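Local atomic coordinates of pyruvate kinase (PDB entry 3QTG), a protein that catalyses the last step of glycolysis, the metal-dependent interconversion of phosphoenolpyruvate and ADP with pyruvate and ATP. Residues A[167-170]-A[171-174]; A[255-258]-A[259-263]. All coordinates share one frame; numbering follows the deposited sequence.

Contact 1: A[167-170]-A[171-174]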
ATOM      1  N   ILE A 167       7.460  29.277 -42.221  1.00 38.70           N
ATOM      2  CA  ILE A 167       6.651  28.203 -42.803  1.00 38.06           C
ATOM      3  C   ILE A 167       6.848  26.981 -41.943  1.00 37.67           C
ATOM      4  O   ILE A 167       7.975  26.599 -41.629  1.00 37.37           O
ATOM      5  CB  ILE A 167       7.070  27.859 -44.273  1.00 38.74           C
ATOM      6  CG1 ILE A 167       7.220  29.107 -45.141  1.00 38.09           C
ATOM      7  CG2 ILE A 167       6.085  26.904 -44.941  1.00 37.77           C
ATOM      8  CD1 ILE A 167       8.030  28.830 -46.438  1.00 38.45           C
ATOM      9  N   VAL A 168       5.735  26.388 -41.534  1.00 37.79           N
ATOM     10  CA  VAL A 168       5.741  25.205 -40.678  1.00 37.03           C
ATOM     11  C   VAL A 168       4.869  24.140 -41.347  1.00 36.86           C
ATOM     12  O   VAL A 168       3.911  24.479 -42.018  1.00 36.21           O
ATOM     13  CB  VAL A 168       5.249  25.581 -39.247  1.00 37.51           C
ATOM     14  CG1 VAL A 168       4.956  24.332 -38.389  1.00 37.65           C
ATOM     15  CG2 VAL A 168       6.290  26.500 -38.558  1.00 36.53           C
ATOM     16  N   VAL A 169       5.246  22.867 -41.217  1.00 36.78           N
ATOM     17  CA  VAL A 169       4.440  21.776 -41.735  1.00 37.16           C
ATOM     18  C   VAL A 169       3.763  21.121 -40.519  1.00 37.94           C
ATOM     19  O   VAL A 169       4.442  20.580 -39.648  1.00 37.51           O
ATOM     20  CB  VAL A 169       5.289  20.743 -42.548  1.00 37.78           C
ATOM     21  CG1 VAL A 169       4.399  19.657 -43.169  1.00 37.17           C
ATOM     22  CG2 VAL A 169       6.098  21.444 -43.676  1.00 37.54           C
ATOM     23  N   GLU A 170       2.433  21.220 -40.459  1.00 38.59           N
ATOM     24  CA  GLU A 170       1.619  20.657 -39.369  1.00 39.66           C
ATOM     25  C   GLU A 170       1.993  19.212 -39.051  1.00 39.64           C
ATOM     26  O   GLU A 170       1.845  18.333 -39.900  1.00 40.45           O
ATOM     27  CB  GLU A 170       0.146  20.743 -39.753  1.00 39.88           C
ATOM     28  CG  GLU A 170      -0.846  20.367 -38.657  1.00 44.05           C
ATOM     29  CD  GLU A 170      -2.270  20.538 -39.136  1.00 47.29           C
ATOM     30  OE1 GLU A 170      -2.707  19.701 -39.951  1.00 49.09           O
ATOM     31  OE2 GLU A 170      -2.937  21.514 -38.720  1.00 48.75           O
ATOM     32  N   GLY A 171       2.498  18.976 -37.837  1.00 39.93           N
ATOM     33  CA  GLY A 171       2.879  17.634 -37.380  1.00 40.17           C
ATOM     34  C   GLY A 171       4.175  17.055 -37.930  1.00 41.38           C
ATOM     35  O   GLY A 171       4.453  15.869 -37.725  1.00 41.70           O
ATOM     36  N   LYS A 172       4.970  17.876 -38.629  1.00 41.52           N
ATOM     37  CA  LYS A 172       6.265  17.444 -39.170  1.00 42.67           C
ATOM     38  C   LYS A 172       7.396  18.288 -38.623  1.00 42.87           C
ATOM     39  O   LYS A 172       7.252  19.488 -38.436  1.00 43.47           O
ATOM     40  CB  LYS A 172       6.308  17.501 -40.710  1.00 42.48           C
ATOM     41  CG  LYS A 172       5.333  16.596 -41.436  1.00 43.81           C
ATOM     42  CD  LYS A 172       5.717  15.135 -41.347  1.00 46.17           C
ATOM     43  CE  LYS A 172       4.691  14.275 -42.061  1.00 48.19           C
ATOM     44  NZ  LYS A 172       4.954  14.222 -43.534  1.00 50.27           N
ATOM     45  N   ASP A 173       8.523  17.641 -38.370  1.00 43.97           N
ATOM     46  CA  ASP A 173       9.745  18.313 -37.959  1.00 44.79           C
ATOM     47  C   ASP A 173      10.706  18.478 -39.130  1.00 45.45           C
ATOM     48  O   ASP A 173      10.825  17.592 -39.977  1.00 46.31           O
ATOM     49  CB  ASP A 173      10.447  17.493 -36.880  1.00 44.98           C
ATOM     50  CG  ASP A 173       9.676  17.457 -35.580  1.00 45.22           C
ATOM     51  OD1 ASP A 173      10.293  17.807 -34.545  1.00 47.72           O
ATOM     52  OD2 ASP A 173       8.473  17.090 -35.592  1.00 42.90           O
ATOM     53  N   TYR A 174      11.396  19.608 -39.166  1.00 45.68           N
ATOM     54  CA  TYR A 174      12.471  19.802 -40.126  1.00 46.29           C
ATOM     55  C   TYR A 174      13.828  19.229 -39.668  1.00 48.08           C
ATOM     56  O   TYR A 174      14.289  19.506 -38.561  1.00 48.54           O
ATOM     57  CB  TYR A 174      12.652  21.284 -40.412  1.00 44.41           C
ATOM     58  CG  TYR A 174      11.459  22.016 -40.986  1.00 42.26           C
ATOM     59  CD1 TYR A 174      10.716  21.495 -42.059  1.00 40.34           C
ATOM     60  CD2 TYR A 174      11.108  23.260 -40.482  1.00 38.23           C
ATOM     61  CE1 TYR A 174       9.623  22.208 -42.581  1.00 38.15           C
ATOM     62  CE2 TYR A 174      10.047  23.967 -40.989  1.00 38.03           C
ATOM     63  CZ  TYR A 174       9.318  23.446 -42.046  1.00 39.49           C
ATOM     64  OH  TYR A 174       8.276  24.187 -42.530  1.00 39.21           O
TER
HETATM   65  O   HOH W   1       7.500  22.030 -39.608  1.00 42.44           O

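Contact 2: A[255-258]-A[259-263]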
ATOM      1  N   GLY A 255       1.995  27.469 -27.298  1.00 39.01           N
ATOM      2  CA  GLY A 255       1.733  28.112 -28.585  1.00 40.62           C
ATOM      3  C   GLY A 255       2.303  27.290 -29.731  1.00 41.90           C
ATOM      4  O   GLY A 255       1.592  26.935 -30.662  1.00 43.09           O
ATOM      5  N   ASP A 256       3.572  26.932 -29.634  1.00 41.90           N
ATOM      6  CA  ASP A 256       4.229  26.159 -30.678  1.00 42.90           C
ATOM      7  C   ASP A 256       3.702  24.743 -30.867  1.00 42.28           C
ATOM      8  O   ASP A 256       3.562  24.265 -32.002  1.00 42.26           O
ATOM      9  CB  ASP A 256       5.729  26.166 -30.425  1.00 43.79           C
ATOM     10  CG  ASP A 256       6.334  27.568 -30.608  1.00 48.77           C
ATOM     11  OD1 ASP A 256       6.005  28.212 -31.640  1.00 54.24           O
ATOM     12  OD2 ASP A 256       7.115  28.037 -29.729  1.00 54.89           O
ATOM     13  N   LEU A 257       3.406  24.074 -29.757  1.00 41.48           N
ATOM     14  CA  LEU A 257       2.926  22.698 -29.787  1.00 41.62           C
ATOM     15  C   LEU A 257       1.506  22.630 -30.347  1.00 41.83           C
ATOM     16  O   LEU A 257       1.115  21.637 -30.965  1.00 41.85           O
ATOM     17  CB  LEU A 257       2.981  22.124 -28.366  1.00 41.65           C
ATOM     18  CG  LEU A 257       3.387  20.700 -28.000  1.00 41.69           C
ATOM     19  CD1 LEU A 257       4.461  20.058 -28.871  1.00 38.74           C
ATOM     20  CD2 LEU A 257       3.814  20.757 -26.525  1.00 41.92           C
ATOM     21  N   GLY A 258       0.745  23.703 -30.144  1.00 42.18           N
ATOM     22  CA  GLY A 258      -0.601  23.834 -30.710  1.00 42.28           C
ATOM     23  C   GLY A 258      -0.676  23.804 -32.237  1.00 43.14           C
ATOM     24  O   GLY A 258      -1.748  23.514 -32.795  1.00 43.92           O
ATOM     25  N   LEU A 259       0.443  24.101 -32.913  1.00 42.13           N
ATOM     26  CA  LEU A 259       0.546  23.944 -34.371  1.00 41.41           C
ATOM     27  C   LEU A 259       0.629  22.489 -34.869  1.00 41.32           C
ATOM     28  O   LEU A 259       0.270  22.209 -36.032  1.00 42.28           O
ATOM     29  CB  LEU A 259       1.749  24.723 -34.924  1.00 41.30           C
ATOM     30  CG  LEU A 259       1.888  26.206 -34.575  1.00 41.48           C
ATOM     31  CD1 LEU A 259       3.147  26.803 -35.209  1.00 41.27           C
ATOM     32  CD2 LEU A 259       0.648  26.981 -34.980  1.00 42.14           C
ATOM     33  N   HIS A 260       1.109  21.579 -34.021  1.00 39.68           N
ATOM     34  CA  HIS A 260       1.370  20.190 -34.418  1.00 39.36           C
ATOM     35  C   HIS A 260       0.332  19.191 -33.886  1.00 39.59           C
ATOM     36  O   HIS A 260       0.324  18.017 -34.283  1.00 39.98           O
ATOM     37  CB  HIS A 260       2.804  19.788 -34.038  1.00 38.71           C
ATOM     38  CG  HIS A 260       3.836  20.691 -34.634  1.00 40.11           C
ATOM     39  ND1 HIS A 260       4.212  20.617 -35.958  1.00 42.71           N
ATOM     40  CD2 HIS A 260       4.508  21.745 -34.115  1.00 42.17           C
ATOM     41  CE1 HIS A 260       5.088  21.570 -36.221  1.00 42.32           C
ATOM     42  NE2 HIS A 260       5.281  22.271 -35.121  1.00 42.38           N
ATOM     43  N   TYR A 261      -0.544  19.669 -33.008  1.00 39.20           N
ATOM     44  CA  TYR A 261      -1.602  18.851 -32.424  1.00 40.35           C
ATOM     45  C   TYR A 261      -2.938  19.572 -32.577  1.00 41.35           C
ATOM     46  O   TYR A 261      -2.969  20.794 -32.613  1.00 41.69           O
ATOM     47  CB  TYR A 261      -1.306  18.590 -30.935  1.00 38.94           C
ATOM     48  CG  TYR A 261      -0.114  17.687 -30.711  1.00 37.22           C
ATOM     49  CD1 TYR A 261      -0.256  16.284 -30.744  1.00 34.89           C
ATOM     50  CD2 TYR A 261       1.163  18.229 -30.493  1.00 34.44           C
ATOM     51  CE1 TYR A 261       0.838  15.445 -30.579  1.00 34.64           C
ATOM     52  CE2 TYR A 261       2.267  17.399 -30.320  1.00 35.44           C
ATOM     53  CZ  TYR A 261       2.097  16.009 -30.361  1.00 36.24           C
ATOM     54  OH  TYR A 261       3.188  15.195 -30.187  1.00 37.32           O
ATOM     55  N   GLY A 262      -4.034  18.826 -32.668  1.00 43.11           N
ATOM     56  CA  GLY A 262      -5.378  19.436 -32.567  1.00 44.52           C
ATOM     57  C   GLY A 262      -5.499  20.163 -31.236  1.00 44.93           C
ATOM     58  O   GLY A 262      -4.787  19.846 -30.292  1.00 43.93           O
ATOM     59  N   LEU A 263      -6.365  21.164 -31.147  1.00 46.32           N
ATOM     60  CA  LEU A 263      -6.462  21.920 -29.888  1.00 47.43           C
ATOM     61  C   LEU A 263      -6.995  21.047 -28.731  1.00 47.20           C
ATOM     62  O   LEU A 263      -6.621  21.244 -27.571  1.00 47.46           O
ATOM     63  CB  LEU A 263      -7.302  23.192 -30.068  1.00 48.62           C
ATOM     64  CG  LEU A 263      -6.695  24.429 -30.762  1.00 50.43           C
ATOM     65  CD1 LEU A 263      -7.548  25.661 -30.416  1.00 52.72           C
ATOM     66  CD2 LEU A 263      -5.193  24.674 -30.412  1.00 52.70           C
TER

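Contact 1: A[167-170]-A[171-174]
The ring of Y174 holds I167 O at its edge and a water over one face. The carbonyl oxygen sits close to the ring plane, and Y174 OH donates to I167 O at 2.6 Å, approaching from above the carbonyl plane rather than within it. The water lies 3.3 Å above the ring plane, offset toward the rim. It accepts from V169 N and donates to K172 O at 2.8 Å, thereby joining the two limbs of the bend. V169 reaches the ring obliquely, its CG2 packing 3.8 Å from Y174 CE1. The bend is a type II beta turn from V169 to K172, which takes the chain out of strand 167-169, an outermost strand of the mixed sheet of the B domain, the module inserted between barrel strands 76-80 and 199-202, and back toward the barrel. Its closing bond runs from K172 N to V169 O (2.9 Å, nearly straight at 161°), and G171 occupies the third position with positive phi. V169 CG1 stands anti to the backbone N (chi1 -176°), which brings it 3.6 Å from K172 CG across the turn. Beyond CG the lysine chain bends away, and its NZ makes salt bridges with D130 and E127. E170 extends outward to pair with R140, while F122 of helix 120-125 packs against I167, V169 and Y174.

Contact 2: A[255-258]-A[259-263]
L257 and Y261, on helix 254-257 and in the loop after it, beyond the sixth TIM-barrel strand, lie side by side and point the same way, with L257 CD1 3.7 Å from Y261 CE2. L257 has unusual torsions (chi1 -141°, chi2 34°), which bring the end of a side chain that sets out away from the loop back to the tyrosine ring. The pair also packs on V237 and V269, from helices 234-238 and 266-279, and K234 makes a cation-pi contact with Y261. L257 O lies at the edge of the Y261 ring, in its plane, 3.4 Å from Y261 CD2. The same oxygen accepts H260 N at 3.1 Å and, weakly, Y261 N, so one carbonyl holds two amides. One residue earlier, L259 N donates to D256 O at 3.3 Å. L259 CG, anti to its carbonyl carbon (chi1 -53°), folds back over D256 O at 3.6 Å. The D256 carboxylate lies close to that of E232, like charges consistent with the magnesium site inferred for both. L259 CB lies above one face of the H260 ring, offset toward its rim; G171 N engages H260 ND1, and H260 CD2 approaches D256 O to 3.4 Å.

Overall arrangement
Contacts 1 and 2 occur in series along the chain, yet their centres are only 11 Å apart, and they meet where the turn out of strand 167-169 reaches the loop after helix 254-257. The join includes one probable hydrogen bond, G171 N to H260 ND1 at 3.0 Å. Beside it V168 CG1 packs 3.5 Å from H260 CE1, and E170 CG lies 3.4 Å from L259 O. Contact 2 holds G255 and D256, inferred to bind substrate, with D256 also a probable magnesium ligand. Contact 1 borders the probable ATP site, the I167 side chain lying about 6 Å from those of R87 and K165. H260 thus ties the turn at the end of the B-domain sheet to the barrel loop.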